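Local coordinates for protein NADH oxidase (Thermus thermophilus, PDB 6RVB) that probably works as an FAD-dependent, NADH-driven coenzyme A disulfide reductase, passing electrons from NADH to the disulfide of coenzyme A, at residues P190-L195 / K355-S360; G371-E376 / G389-R394; E267-N272 / G306-S311. All blocks are in the same frame, centred on the assembly; numbering follows the deposited sequence.

Contact 1: residues P190-L195 / K355-S360; sequences PEVGAL and KVFIQS. With COA (coenzyme A), chain J.
E191 lies over the ring of F357. Its CB stands over the ring centre, 3.5 Å from the centroid and 13° off the ring normal, in a CH-pi contact. CG follows across the same ring, 3.7 Å from F357 CG. The two side chains slide past each other in opposite directions. The CA-CB bond of F357 points toward the helix, and CG is anti to the backbone N (chi1 -178°). The E191 chain bends at chi2, and its carboxylate meets K355 tip to tip. K355 NZ donates to E191 OE1 at 3.2 Å, on the syn lone pair, in a salt bridge. E191 OE2 lies beside K355 CE. Helix 190-202 belongs to the pyridine nucleotide-disulphide oxidoreductase family region. Strand 353-361 is an edge strand of the antiparallel sheet of the dimerisation domain. The contact packs the start of this helix, in the nucleotide-binding part of the chain, against the dimerisation-domain sheet. L195 CD1 reaches the ring edge, 4.1 Å from F357 CZ, and V192 CG2 is 4.3 Å from F357 CE2. W374 of strand 372-380 also meets the ring. An alanine in place of F357 would probably open a gap under the methylenes of E191 and deprive L195 and V192 of their aromatic partner. Beyond the ring, the strand helps hold a coenzyme A. The adenine N6A of coenzyme A donates to the backbone O of Q359 at 2.6 Å, nearly straight at 170°. R307 of the second subunit binds the same coenzyme A.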
loop_
_atom_site.group_PDB
_atom_site.type_symbol
_atom_site.label_atom_id
_atom_site.label_comp_id
_atom_site.label_asym_id
_atom_site.label_seq_id
_atom_site.Cartn_x
_atom_site.Cartn_y
_atom_site.Cartn_z
ATOM N N PRO A 190 -0.134 2.683 -22.704
ATOM C CA PRO A 190 -0.548 4.088 -22.954
ATOM C C PRO A 190 -1.772 4.589 -22.199
ATOM O O PRO A 190 -1.990 5.781 -22.351
ATOM C CB PRO A 190 -0.747 4.129 -24.468
ATOM C CG PRO A 190 -1.114 2.868 -24.780
ATOM C CD PRO A 190 -0.274 1.913 -23.928
ATOM N N GLU A 191 -2.459 3.723 -21.429
ATOM C CA GLU A 191 -3.579 4.090 -20.549
ATOM C C GLU A 191 -3.053 5.073 -19.461
ATOM O O GLU A 191 -3.734 6.037 -19.061
ATOM C CB GLU A 191 -4.202 2.877 -19.845
ATOM C CG GLU A 191 -4.985 1.892 -20.611
ATOM C CD GLU A 191 -4.215 0.794 -21.452
ATOM O OE1 GLU A 191 -3.011 1.003 -21.879
ATOM O OE2 GLU A 191 -4.898 -0.278 -21.696
ATOM N N VAL A 192 -1.854 4.789 -18.957
ATOM C CA VAL A 192 -1.281 5.631 -17.939
ATOM C C VAL A 192 -0.917 6.945 -18.574
ATOM O O VAL A 192 -1.299 7.966 -18.079
ATOM C CB VAL A 192 -0.086 4.977 -17.212
ATOM C CG1 VAL A 192 0.694 6.030 -16.388
ATOM C CG2 VAL A 192 -0.607 3.884 -16.390
ATOM N N GLY A 193 -0.158 6.928 -19.666
ATOM C CA GLY A 193 0.155 8.147 -20.412
ATOM C C GLY A 193 -1.086 9.036 -20.621
ATOM O O GLY A 193 -0.987 10.267 -20.509
ATOM N N ALA A 194 -2.242 8.430 -20.926
ATOM C CA ALA A 194 -3.452 9.186 -21.089
ATOM C C ALA A 194 -3.915 9.935 -19.834
ATOM O O ALA A 194 -4.330 11.112 -19.916
ATOM C CB ALA A 194 -4.485 8.319 -21.475
ATOM N N LEU A 195 -3.943 9.212 -18.707
ATOM C CA LEU A 195 -4.435 9.741 -17.456
ATOM C C LEU A 195 -3.528 10.930 -17.094
ATOM O O LEU A 195 -3.962 11.901 -16.433
ATOM C CB LEU A 195 -4.396 8.681 -16.347
ATOM C CG LEU A 195 -5.462 7.589 -16.308
ATOM C CD1 LEU A 195 -5.213 6.628 -15.224
ATOM C CD2 LEU A 195 -6.772 8.139 -15.974
ATOM N N LYS A 355 -2.736 -7.709 -21.185
ATOM C CA LYS A 355 -3.002 -6.793 -20.082
ATOM C C LYS A 355 -4.449 -6.719 -19.635
ATOM O O LYS A 355 -5.348 -7.142 -20.350
ATOM C CB LYS A 355 -2.513 -5.396 -20.401
ATOM C CG LYS A 355 -3.314 -4.654 -21.319
ATOM C CD LYS A 355 -2.643 -3.361 -21.655
ATOM C CE LYS A 355 -3.311 -2.624 -22.791
ATOM N NZ LYS A 355 -2.238 -1.720 -23.342
ATOM N N VAL A 356 -4.669 -6.171 -18.454
ATOM C CA VAL A 356 -5.975 -5.835 -18.026
ATOM C C VAL A 356 -5.870 -4.460 -17.351
ATOM O O VAL A 356 -4.849 -4.160 -16.756
ATOM C CB VAL A 356 -6.535 -6.956 -17.134
ATOM C CG1 VAL A 356 -6.004 -6.869 -15.753
ATOM C CG2 VAL A 356 -7.936 -6.757 -16.990
ATOM N N PHE A 357 -6.865 -3.589 -17.457
ATOM C CA PHE A 357 -6.692 -2.222 -16.881
ATOM C C PHE A 357 -8.030 -1.724 -16.369
ATOM O O PHE A 357 -8.934 -1.483 -17.170
ATOM C CB PHE A 357 -6.184 -1.262 -17.965
ATOM C CG PHE A 357 -5.922 0.120 -17.501
ATOM C CD1 PHE A 357 -6.916 1.066 -17.503
ATOM C CD2 PHE A 357 -4.647 0.500 -17.047
ATOM C CE1 PHE A 357 -6.691 2.395 -17.014
ATOM C CE2 PHE A 357 -4.395 1.845 -16.551
ATOM C CZ PHE A 357 -5.431 2.768 -16.535
ATOM N N ILE A 358 -8.170 -1.624 -15.050
ATOM C CA ILE A 358 -9.461 -1.413 -14.475
ATOM C C ILE A 358 -9.424 -0.124 -13.722
ATOM O O ILE A 358 -8.347 0.304 -13.422
ATOM C CB ILE A 358 -10.025 -2.555 -13.628
ATOM C CG1 ILE A 358 -9.218 -2.762 -12.397
ATOM C CG2 ILE A 358 -10.039 -3.718 -14.383
ATOM C CD1 ILE A 358 -9.574 -1.890 -11.331
ATOM N N GLN A 359 -10.602 0.519 -13.543
ATOM C CA GLN A 359 -10.668 1.714 -12.752
ATOM C C GLN A 359 -11.675 1.482 -11.651
ATOM O O GLN A 359 -12.793 1.083 -11.979
ATOM C CB GLN A 359 -11.097 2.881 -13.569
ATOM C CG GLN A 359 -11.928 3.794 -12.762
ATOM C CD GLN A 359 -12.202 5.113 -13.401
ATOM O OE1 GLN A 359 -11.979 5.343 -14.593
ATOM N NE2 GLN A 359 -12.684 6.006 -12.594
ATOM N N SER A 360 -11.243 1.691 -10.387
ATOM C CA SER A 360 -11.989 1.384 -9.203
ATOM C C SER A 360 -11.852 2.603 -8.306
ATOM O O SER A 360 -11.455 3.657 -8.762
ATOM C CB SER A 360 -11.452 0.194 -8.495
ATOM O OG SER A 360 -12.411 -0.238 -7.539
HETATM N N1A COA J . -13.791 -2.021 -13.297
HETATM C C2A COA J . -13.964 -3.174 -14.033
HETATM N N3A COA J . -14.660 -4.286 -13.586
HETATM C C4A COA J . -15.258 -4.326 -12.332
HETATM C C5A COA J . -15.101 -3.118 -11.459
HETATM C C6A COA J . -14.348 -1.944 -12.001
HETATM N N6A COA J . -14.256 -0.885 -11.123
HETATM N N7A COA J . -15.715 -3.384 -10.273
HETATM C C8A COA J . -16.234 -4.640 -10.363
HETATM N N9A COA J . -15.964 -5.198 -11.571
HETATM C C1B COA J . -16.402 -6.570 -11.933
HETATM C C2B COA J . -15.872 -7.665 -10.992
HETATM O O2B COA J . -14.564 -8.097 -11.427
HETATM C C3B COA J . -16.875 -8.809 -11.118
HETATM O O3B COA J . -16.411 -9.740 -12.129
HETATM P P3B COA J . -17.173 -11.048 -12.712
HETATM O O7A COA J . -15.959 -11.856 -13.127
HETATM O O8A COA J . -18.039 -11.587 -11.622
HETATM O O9A COA J . -18.079 -10.545 -13.825
HETATM C C4B COA J . -18.142 -8.112 -11.569
HETATM O O4B COA J . -17.822 -6.746 -11.856
HETATM C C5B COA J . -19.184 -8.068 -10.497
HETATM O O5B COA J . -18.923 -6.980 -9.604
HETATM P P1A COA J . -20.209 -6.264 -8.947
HETATM O O1A COA J . -19.562 -5.155 -8.192
HETATM O O2A COA J . -21.285 -5.965 -9.967
HETATM O O3A COA J . -20.606 -7.393 -7.851
HETATM P P2A COA J . -21.842 -8.442 -7.677
HETATM O O4A COA J . -21.357 -9.889 -7.364
HETATM O O5A COA J . -22.853 -8.112 -8.763
HETATM O O6A COA J . -22.389 -7.733 -6.346
HETATM C CBP COA J . -23.252 -7.335 -4.195
HETATM C CCP COA J . -22.837 -8.391 -5.197
HETATM C CDP COA J . -23.082 -5.901 -4.714
HETATM C CEP COA J . -24.724 -7.617 -3.959
HETATM C CAP COA J . -22.391 -7.619 -2.940
HETATM O OAP COA J . -20.990 -7.428 -3.162
HETATM C C9P COA J . -22.835 -6.838 -1.736
HETATM O O9P COA J . -23.904 -7.110 -1.158
HETATM N N8P COA J . -22.039 -5.851 -1.322
HETATM C C7P COA J . -22.650 -4.920 -0.378
HETATM C C6P COA J . -22.524 -5.446 1.052
HETATM C C5P COA J . -21.027 -5.563 1.265
HETATM O O5P COA J . -20.391 -6.553 0.911
HETATM N N4P COA J . -20.408 -4.564 1.853
HETATM C C3P COA J . -19.266 -4.981 2.629
HETATM C C2P COA J . -19.706 -5.902 3.755
HETATM S S1P COA J . -19.586 -4.921 5.267
#

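Contact 2: residues G371-E376 / G389-R394; sequences GPLWVE and GAVVAR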
loop_
_atom_site.group_PDB
_atom_site.type_symbol
_atom_site.label_atom_id
_atom_site.label_comp_id
_atom_site.label_asym_id
_atom_site.label_seq_id
_atom_site.Cartn_x
_atom_site.Cartn_y
_atom_site.Cartn_z
ATOM N N GLY A 371 -11.626 8.550 -3.861
ATOM C CA GLY A 371 -11.265 8.998 -5.193
ATOM C C GLY A 371 -11.021 7.807 -6.086
ATOM O O GLY A 371 -11.260 6.693 -5.704
ATOM N N PRO A 372 -10.522 8.024 -7.287
ATOM C CA PRO A 372 -10.396 6.919 -8.221
ATOM C C PRO A 372 -9.040 6.316 -8.050
ATOM O O PRO A 372 -8.147 6.912 -7.522
ATOM C CB PRO A 372 -10.517 7.619 -9.548
ATOM C CG PRO A 372 -9.807 8.844 -9.316
ATOM C CD PRO A 372 -10.022 9.258 -7.883
ATOM N N LEU A 373 -8.929 5.077 -8.449
ATOM C CA LEU A 373 -7.714 4.265 -8.319
ATOM C C LEU A 373 -7.777 3.275 -9.474
ATOM O O LEU A 373 -8.823 2.569 -9.640
ATOM C CB LEU A 373 -7.714 3.510 -7.004
ATOM C CG LEU A 373 -6.359 2.891 -6.745
ATOM C CD1 LEU A 373 -6.141 2.986 -5.306
ATOM C CD2 LEU A 373 -6.309 1.405 -7.149
ATOM N N TRP A 374 -6.727 3.256 -10.301
ATOM C CA TRP A 374 -6.720 2.444 -11.512
ATOM C C TRP A 374 -5.639 1.431 -11.289
ATOM O O TRP A 374 -4.616 1.794 -10.688
ATOM C CB TRP A 374 -6.282 3.238 -12.695
ATOM C CG TRP A 374 -7.223 4.317 -13.204
ATOM C CD1 TRP A 374 -8.100 4.222 -14.259
ATOM C CD2 TRP A 374 -7.333 5.663 -12.726
ATOM N NE1 TRP A 374 -8.788 5.403 -14.401
ATOM C CE2 TRP A 374 -8.326 6.299 -13.482
ATOM C CE3 TRP A 374 -6.738 6.372 -11.676
ATOM C CZ2 TRP A 374 -8.682 7.592 -13.261
ATOM C CZ3 TRP A 374 -7.106 7.658 -11.467
ATOM C CH2 TRP A 374 -8.072 8.249 -12.246
ATOM N N VAL A 375 -5.836 0.164 -11.686
ATOM C CA VAL A 375 -4.741 -0.768 -11.573
ATOM C C VAL A 375 -4.634 -1.478 -12.892
ATOM O O VAL A 375 -5.658 -1.660 -13.545
ATOM C CB VAL A 375 -4.829 -1.691 -10.368
ATOM C CG1 VAL A 375 -6.140 -1.539 -9.619
ATOM C CG2 VAL A 375 -4.604 -3.091 -10.781
ATOM N N GLU A 376 -3.383 -1.735 -13.326
ATOM C CA GLU A 376 -3.051 -2.494 -14.538
ATOM C C GLU A 376 -2.330 -3.767 -14.221
ATOM O O GLU A 376 -1.448 -3.719 -13.416
ATOM C CB GLU A 376 -2.104 -1.744 -15.472
ATOM C CG GLU A 376 -1.860 -2.547 -16.779
ATOM C CD GLU A 376 -0.933 -1.806 -17.703
ATOM O OE1 GLU A 376 -0.576 -0.658 -17.389
ATOM O OE2 GLU A 376 -0.556 -2.377 -18.752
ATOM N N GLY A 389 2.925 -4.387 -13.782
ATOM C CA GLY A 389 1.687 -3.918 -13.162
ATOM C C GLY A 389 1.771 -2.420 -12.954
ATOM O O GLY A 389 2.887 -1.887 -12.896
ATOM N N ALA A 390 0.643 -1.716 -12.904
ATOM C CA ALA A 390 0.702 -0.319 -12.533
ATOM C C ALA A 390 -0.365 -0.022 -11.545
ATOM O O ALA A 390 -1.381 -0.666 -11.543
ATOM C CB ALA A 390 0.539 0.505 -13.697
ATOM N N VAL A 391 -0.202 0.908 -10.649
ATOM C CA VAL A 391 -1.458 1.417 -10.102
ATOM C C VAL A 391 -1.393 2.926 -10.069
ATOM O O VAL A 391 -0.281 3.470 -9.939
ATOM C CB VAL A 391 -1.906 0.826 -8.741
ATOM C CG1 VAL A 391 -1.032 -0.310 -8.238
ATOM C CG2 VAL A 391 -2.022 1.894 -7.775
ATOM N N VAL A 392 -2.509 3.604 -10.334
ATOM C CA VAL A 392 -2.440 5.038 -10.253
ATOM C C VAL A 392 -3.552 5.489 -9.347
ATOM O O VAL A 392 -4.633 4.917 -9.420
ATOM C CB VAL A 392 -2.273 5.812 -11.629
ATOM C CG1 VAL A 392 -2.341 4.925 -12.808
ATOM C CG2 VAL A 392 -3.179 6.976 -11.703
ATOM N N ALA A 393 -3.251 6.427 -8.435
ATOM C CA ALA A 393 -4.194 6.836 -7.415
ATOM C C ALA A 393 -3.949 8.296 -7.107
ATOM O O ALA A 393 -3.032 8.841 -7.702
ATOM C CB ALA A 393 -4.002 5.996 -6.239
ATOM N N ARG A 394 -4.752 8.957 -6.259
ATOM C CA ARG A 394 -4.320 10.257 -5.723
ATOM C C ARG A 394 -3.463 9.925 -4.484
ATOM O O ARG A 394 -2.421 10.483 -4.243
ATOM C CB ARG A 394 -5.496 11.152 -5.391
ATOM C CG ARG A 394 -6.644 11.055 -6.393
ATOM C CD ARG A 394 -7.419 12.367 -6.647
ATOM N NE ARG A 394 -8.265 12.302 -7.864
ATOM C CZ ARG A 394 -7.856 12.563 -9.139
ATOM N NH1 ARG A 394 -6.616 12.918 -9.395
ATOM N NH2 ARG A 394 -8.659 12.468 -10.207
#
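W374 and V392 form an antiparallel hydrogen-bonded pair. W374 N donates to V392 O at 2.8 Å, and V392 N returns a bond to W374 O, also 2.8 Å. The same V392 O also lies at the edge of the indole, in its plane. E376 and A390 repeat the pattern, with E376 N to A390 O and A390 N to E376 O both 2.9 Å. V375 and V391 between them are a non-hydrogen-bonded pair. CA-H...O contacts supplement the ladder, such as L373 CA to V392 O at 3.3 Å.

Apolar side chains meet on both faces of this beta hairpin. W374, with CG anti to its carbonyl carbon (chi1 -70°), has CE3 3.6 Å from V392 CG2. V375 and V391 point to the other face, where their CB atoms are 4.2 Å apart. L373 CD1 touches A393 CB at 3.8 Å. P372 CD packs on R394 NE.

The strongest polar partners of R394 and E376 lie outside the pair: R394 NH1 bonds to D333 O, and E376 OE1 accepts from W188 NE1.

The hairpin belongs to the dimerisation domain sheet. Strand 353-361 bonds to its first strand and strand 334-340 to its second. Helix 190-202 covers the W374 and V392 face, and helix 434-438 packs on L373 and V375.

Contact 3: residues E267-N272 / G306-S311; sequences ERMRTN and GRTAGS. With COA (coenzyme A), chain G.
M269 crosses T308 at about a right angle. With CG anti to the carbonyl carbon (chi1 -59°), CG itself comes up against T308, 3.7 Å from CG2 and 3.9 Å from CB. The chain then bends at chi2 and chi3, and its end leads away from residues 306-311. M269 CB faces A309 CB at 4.2 Å. T308 CG2 is anti to the backbone N and turns its methyl toward the loop, where it also comes within 4.0 Å of E267 O. The T308 hydroxyl bonds back to K304 O, one turn earlier in the helix. No hydrogen bond links the two segments, so apolar contact joins them.

R307 takes no part in the loop contact; its guanidinium binds coenzyme A. Its NH1 donates to phosphate oxygen O8A of coenzyme A at 2.6 Å. R307 NH2 makes a weak bond to O7A, and the phosphate lies in the plane at the guanidinium edge. W432 of the second subunit packs on R307.

R307 also packs on R23 and S311 on K20, both of helix 13-24. M269 touches H305 of helix 299-313 and has a backbone bond to A278. The loop leads into strand 276-278, outermost within this chain in the parallel sheet that also holds strands 4-8 and 29-34.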
loop_
_atom_site.group_PDB
_atom_site.type_symbol
_atom_site.label_atom_id
_atom_site.label_comp_id
_atom_site.label_asym_id
_atom_site.label_seq_id
_atom_site.Cartn_x
_atom_site.Cartn_y
_atom_site.Cartn_z
ATOM N N GLU A 267 26.471 -10.222 -6.969
ATOM C CA GLU A 267 25.574 -10.016 -5.850
ATOM C C GLU A 267 26.331 -9.369 -4.702
ATOM O O GLU A 267 25.782 -9.117 -3.663
ATOM C CB GLU A 267 24.904 -11.311 -5.383
ATOM C CG GLU A 267 24.170 -12.147 -6.393
ATOM C CD GLU A 267 23.514 -13.386 -5.772
ATOM O OE1 GLU A 267 22.719 -14.031 -6.473
ATOM O OE2 GLU A 267 23.753 -13.728 -4.586
ATOM N N ARG A 268 27.612 -9.109 -4.839
ATOM C CA ARG A 268 28.337 -8.553 -3.714
ATOM C C ARG A 268 28.824 -7.214 -4.113
ATOM O O ARG A 268 29.665 -6.632 -3.421
ATOM C CB ARG A 268 29.522 -9.386 -3.336
ATOM C CG ARG A 268 29.464 -9.887 -2.038
ATOM C CD ARG A 268 29.574 -11.336 -2.075
ATOM N NE ARG A 268 30.958 -11.804 -1.979
ATOM C CZ ARG A 268 31.643 -12.358 -2.975
ATOM N NH1 ARG A 268 31.068 -12.522 -4.216
ATOM N NH2 ARG A 268 32.888 -12.755 -2.697
ATOM N N MET A 269 28.287 -6.736 -5.234
ATOM C CA MET A 269 28.630 -5.450 -5.780
ATOM C C MET A 269 30.085 -5.372 -6.290
ATOM O O MET A 269 30.623 -4.310 -6.453
ATOM C CB MET A 269 28.259 -4.380 -4.753
ATOM C CG MET A 269 26.758 -4.424 -4.423
ATOM S SD MET A 269 25.825 -3.905 -5.810
ATOM C CE MET A 269 25.284 -5.490 -6.294
ATOM N N ARG A 270 30.709 -6.507 -6.575
ATOM C CA ARG A 270 32.058 -6.501 -7.046
ATOM C C ARG A 270 32.219 -6.368 -8.526
ATOM O O ARG A 270 31.503 -6.966 -9.272
ATOM C CB ARG A 270 32.735 -7.765 -6.653
ATOM C CG ARG A 270 34.393 -7.559 -6.608
ATOM C CD ARG A 270 35.247 -8.512 -5.564
ATOM N NE ARG A 270 35.105 -9.951 -5.900
ATOM C CZ ARG A 270 34.011 -10.625 -5.670
ATOM N NH1 ARG A 270 33.041 -9.991 -5.082
ATOM N NH2 ARG A 270 33.891 -11.869 -6.036
ATOM N N THR A 271 33.175 -5.571 -8.965
ATOM C CA THR A 271 33.467 -5.482 -10.377
ATOM C C THR A 271 34.407 -6.576 -10.784
ATOM O O THR A 271 34.730 -7.469 -10.015
ATOM C CB THR A 271 34.083 -4.150 -10.753
ATOM O OG1 THR A 271 35.355 -3.993 -10.141
ATOM C CG2 THR A 271 33.247 -3.059 -10.264
ATOM N N ASN A 272 34.858 -6.507 -12.013
ATOM C CA ASN A 272 35.763 -7.500 -12.507
ATOM C C ASN A 272 37.151 -7.381 -11.876
ATOM O O ASN A 272 37.938 -8.244 -12.025
ATOM C CB ASN A 272 35.892 -7.387 -14.014
ATOM C CG ASN A 272 36.459 -6.058 -14.430
ATOM O OD1 ASN A 272 37.556 -5.951 -14.926
ATOM N ND2 ASN A 272 35.728 -5.029 -14.159
ATOM N N GLY A 306 24.874 0.511 -2.192
ATOM C CA GLY A 306 25.889 1.049 -1.319
ATOM C C GLY A 306 25.940 0.313 0.016
ATOM O O GLY A 306 27.036 -0.080 0.478
ATOM N N ARG A 307 24.784 0.116 0.660
ATOM C CA ARG A 307 24.801 -0.646 1.896
ATOM C C ARG A 307 25.472 -2.010 1.741
ATOM O O ARG A 307 26.195 -2.437 2.620
ATOM C CB ARG A 307 23.406 -0.836 2.389
ATOM C CG ARG A 307 23.366 -1.419 3.729
ATOM C CD ARG A 307 21.998 -1.282 4.293
ATOM N NE ARG A 307 21.632 -2.399 5.194
ATOM C CZ ARG A 307 21.542 -2.245 6.515
ATOM N NH1 ARG A 307 21.797 -1.040 7.014
ATOM N NH2 ARG A 307 21.186 -3.245 7.314
ATOM N N THR A 308 25.215 -2.693 0.625
ATOM C CA THR A 308 25.844 -3.984 0.362
ATOM C C THR A 308 27.354 -3.931 0.213
ATOM O O THR A 308 28.061 -4.706 0.840
ATOM C CB THR A 308 25.176 -4.685 -0.826
ATOM O OG1 THR A 308 23.810 -4.902 -0.479
ATOM C CG2 THR A 308 25.882 -6.021 -1.186
ATOM N N ALA A 309 27.847 -3.018 -0.623
ATOM C CA ALA A 309 29.301 -2.882 -0.811
ATOM C C ALA A 309 29.953 -2.616 0.526
ATOM O O ALA A 309 30.878 -3.297 0.923
ATOM C CB ALA A 309 29.616 -1.820 -1.721
ATOM N N GLY A 310 29.446 -1.630 1.236
ATOM C CA GLY A 310 29.952 -1.361 2.560
ATOM C C GLY A 310 30.002 -2.535 3.516
ATOM O O GLY A 310 31.066 -2.816 4.030
ATOM N N SER A 311 28.858 -3.177 3.796
ATOM C CA SER A 311 28.846 -4.413 4.515
ATOM C C SER A 311 29.914 -5.379 3.983
ATOM O O SER A 311 30.666 -5.924 4.760
ATOM C CB SER A 311 27.513 -5.062 4.367
ATOM O OG SER A 311 26.688 -4.618 5.388
HETATM N N1A COA G . 13.665 3.154 13.469
HETATM C C2A COA G . 14.591 2.219 13.808
HETATM N N3A COA G . 15.779 2.061 13.122
HETATM C C4A COA G . 16.138 2.800 12.029
HETATM C C5A COA G . 15.171 3.833 11.579
HETATM C C6A COA G . 13.870 3.998 12.356
HETATM N N6A COA G . 12.941 4.965 11.934
HETATM N N7A COA G . 15.709 4.443 10.500
HETATM C C8A COA G . 16.893 3.820 10.286
HETATM N N9A COA G . 17.168 2.847 11.186
HETATM C C1B COA G . 18.431 2.021 11.191
HETATM C C2B COA G . 18.589 1.200 9.909
HETATM O O2B COA G . 17.826 -0.003 10.118
HETATM C C3B COA G . 20.095 0.936 9.767
HETATM O O3B COA G . 20.430 -0.286 10.451
HETATM P P3B COA G . 21.880 -0.969 10.601
HETATM O O7A COA G . 21.513 -2.446 10.661
HETATM O O8A COA G . 22.723 -0.506 9.434
HETATM O O9A COA G . 22.389 -0.408 11.910
HETATM C C4B COA G . 20.714 2.090 10.510
HETATM O O4B COA G . 19.678 2.735 11.294
HETATM C C5B COA G . 21.384 3.076 9.546
HETATM O O5B COA G . 20.402 4.013 9.057
HETATM P P1A COA G . 20.755 5.558 8.723
HETATM O O1A COA G . 19.441 6.165 8.336
HETATM O O2A COA G . 21.616 6.114 9.866
HETATM O O3A COA G . 21.581 5.347 7.335
HETATM P P2A COA G . 23.161 5.345 7.020
HETATM O O4A COA G . 23.572 4.081 6.256
HETATM O O5A COA G . 24.015 5.806 8.209
HETATM O O6A COA G . 23.004 6.595 5.981
HETATM C CBP COA G . 23.314 8.009 4.141
HETATM C CCP COA G . 23.700 6.678 4.725
HETATM C CDP COA G . 22.349 8.658 5.126
HETATM C CEP COA G . 24.554 8.879 4.080
HETATM C CAP COA G . 22.701 7.652 2.748
HETATM O OAP COA G . 21.521 6.839 2.912
HETATM C C9P COA G . 22.325 8.854 1.911
HETATM O O9P COA G . 23.218 9.537 1.426
HETATM N N8P COA G . 21.040 9.197 1.732
HETATM C C7P COA G . 20.793 10.533 1.216
HETATM C C6P COA G . 20.818 10.485 -0.303
HETATM C C5P COA G . 19.660 9.542 -0.589
HETATM O O5P COA G . 19.778 8.323 -0.565
HETATM N N4P COA G . 18.471 10.021 -0.886
HETATM C C3P COA G . 17.774 9.185 -1.865
HETATM C C2P COA G . 18.472 9.142 -3.240
HETATM S S1P COA G . 17.626 10.282 -4.431
#

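Overall arrangement
Contacts 1 and 2 adjoin, with centres about 8 Å apart. Both use the dimerisation domain sheet, where strands 353-361 and 372-380 are neighbours. Contact 1 is a surface contact of helix on strand, with a salt bridge and an aromatic face. Contact 2 is buried and rests mainly on backbone hydrogen bonds. Contact 3 is also buried but has no hydrogen bond across it; a loop meets a helix through a few methyl and methylene contacts. Its centre lies about 38 Å from that of contact 1, on the opposite side of the chain's centre. Contacts 1 and 3 touch different coenzyme A molecules, each held by Q359 of one subunit and R307 of the other.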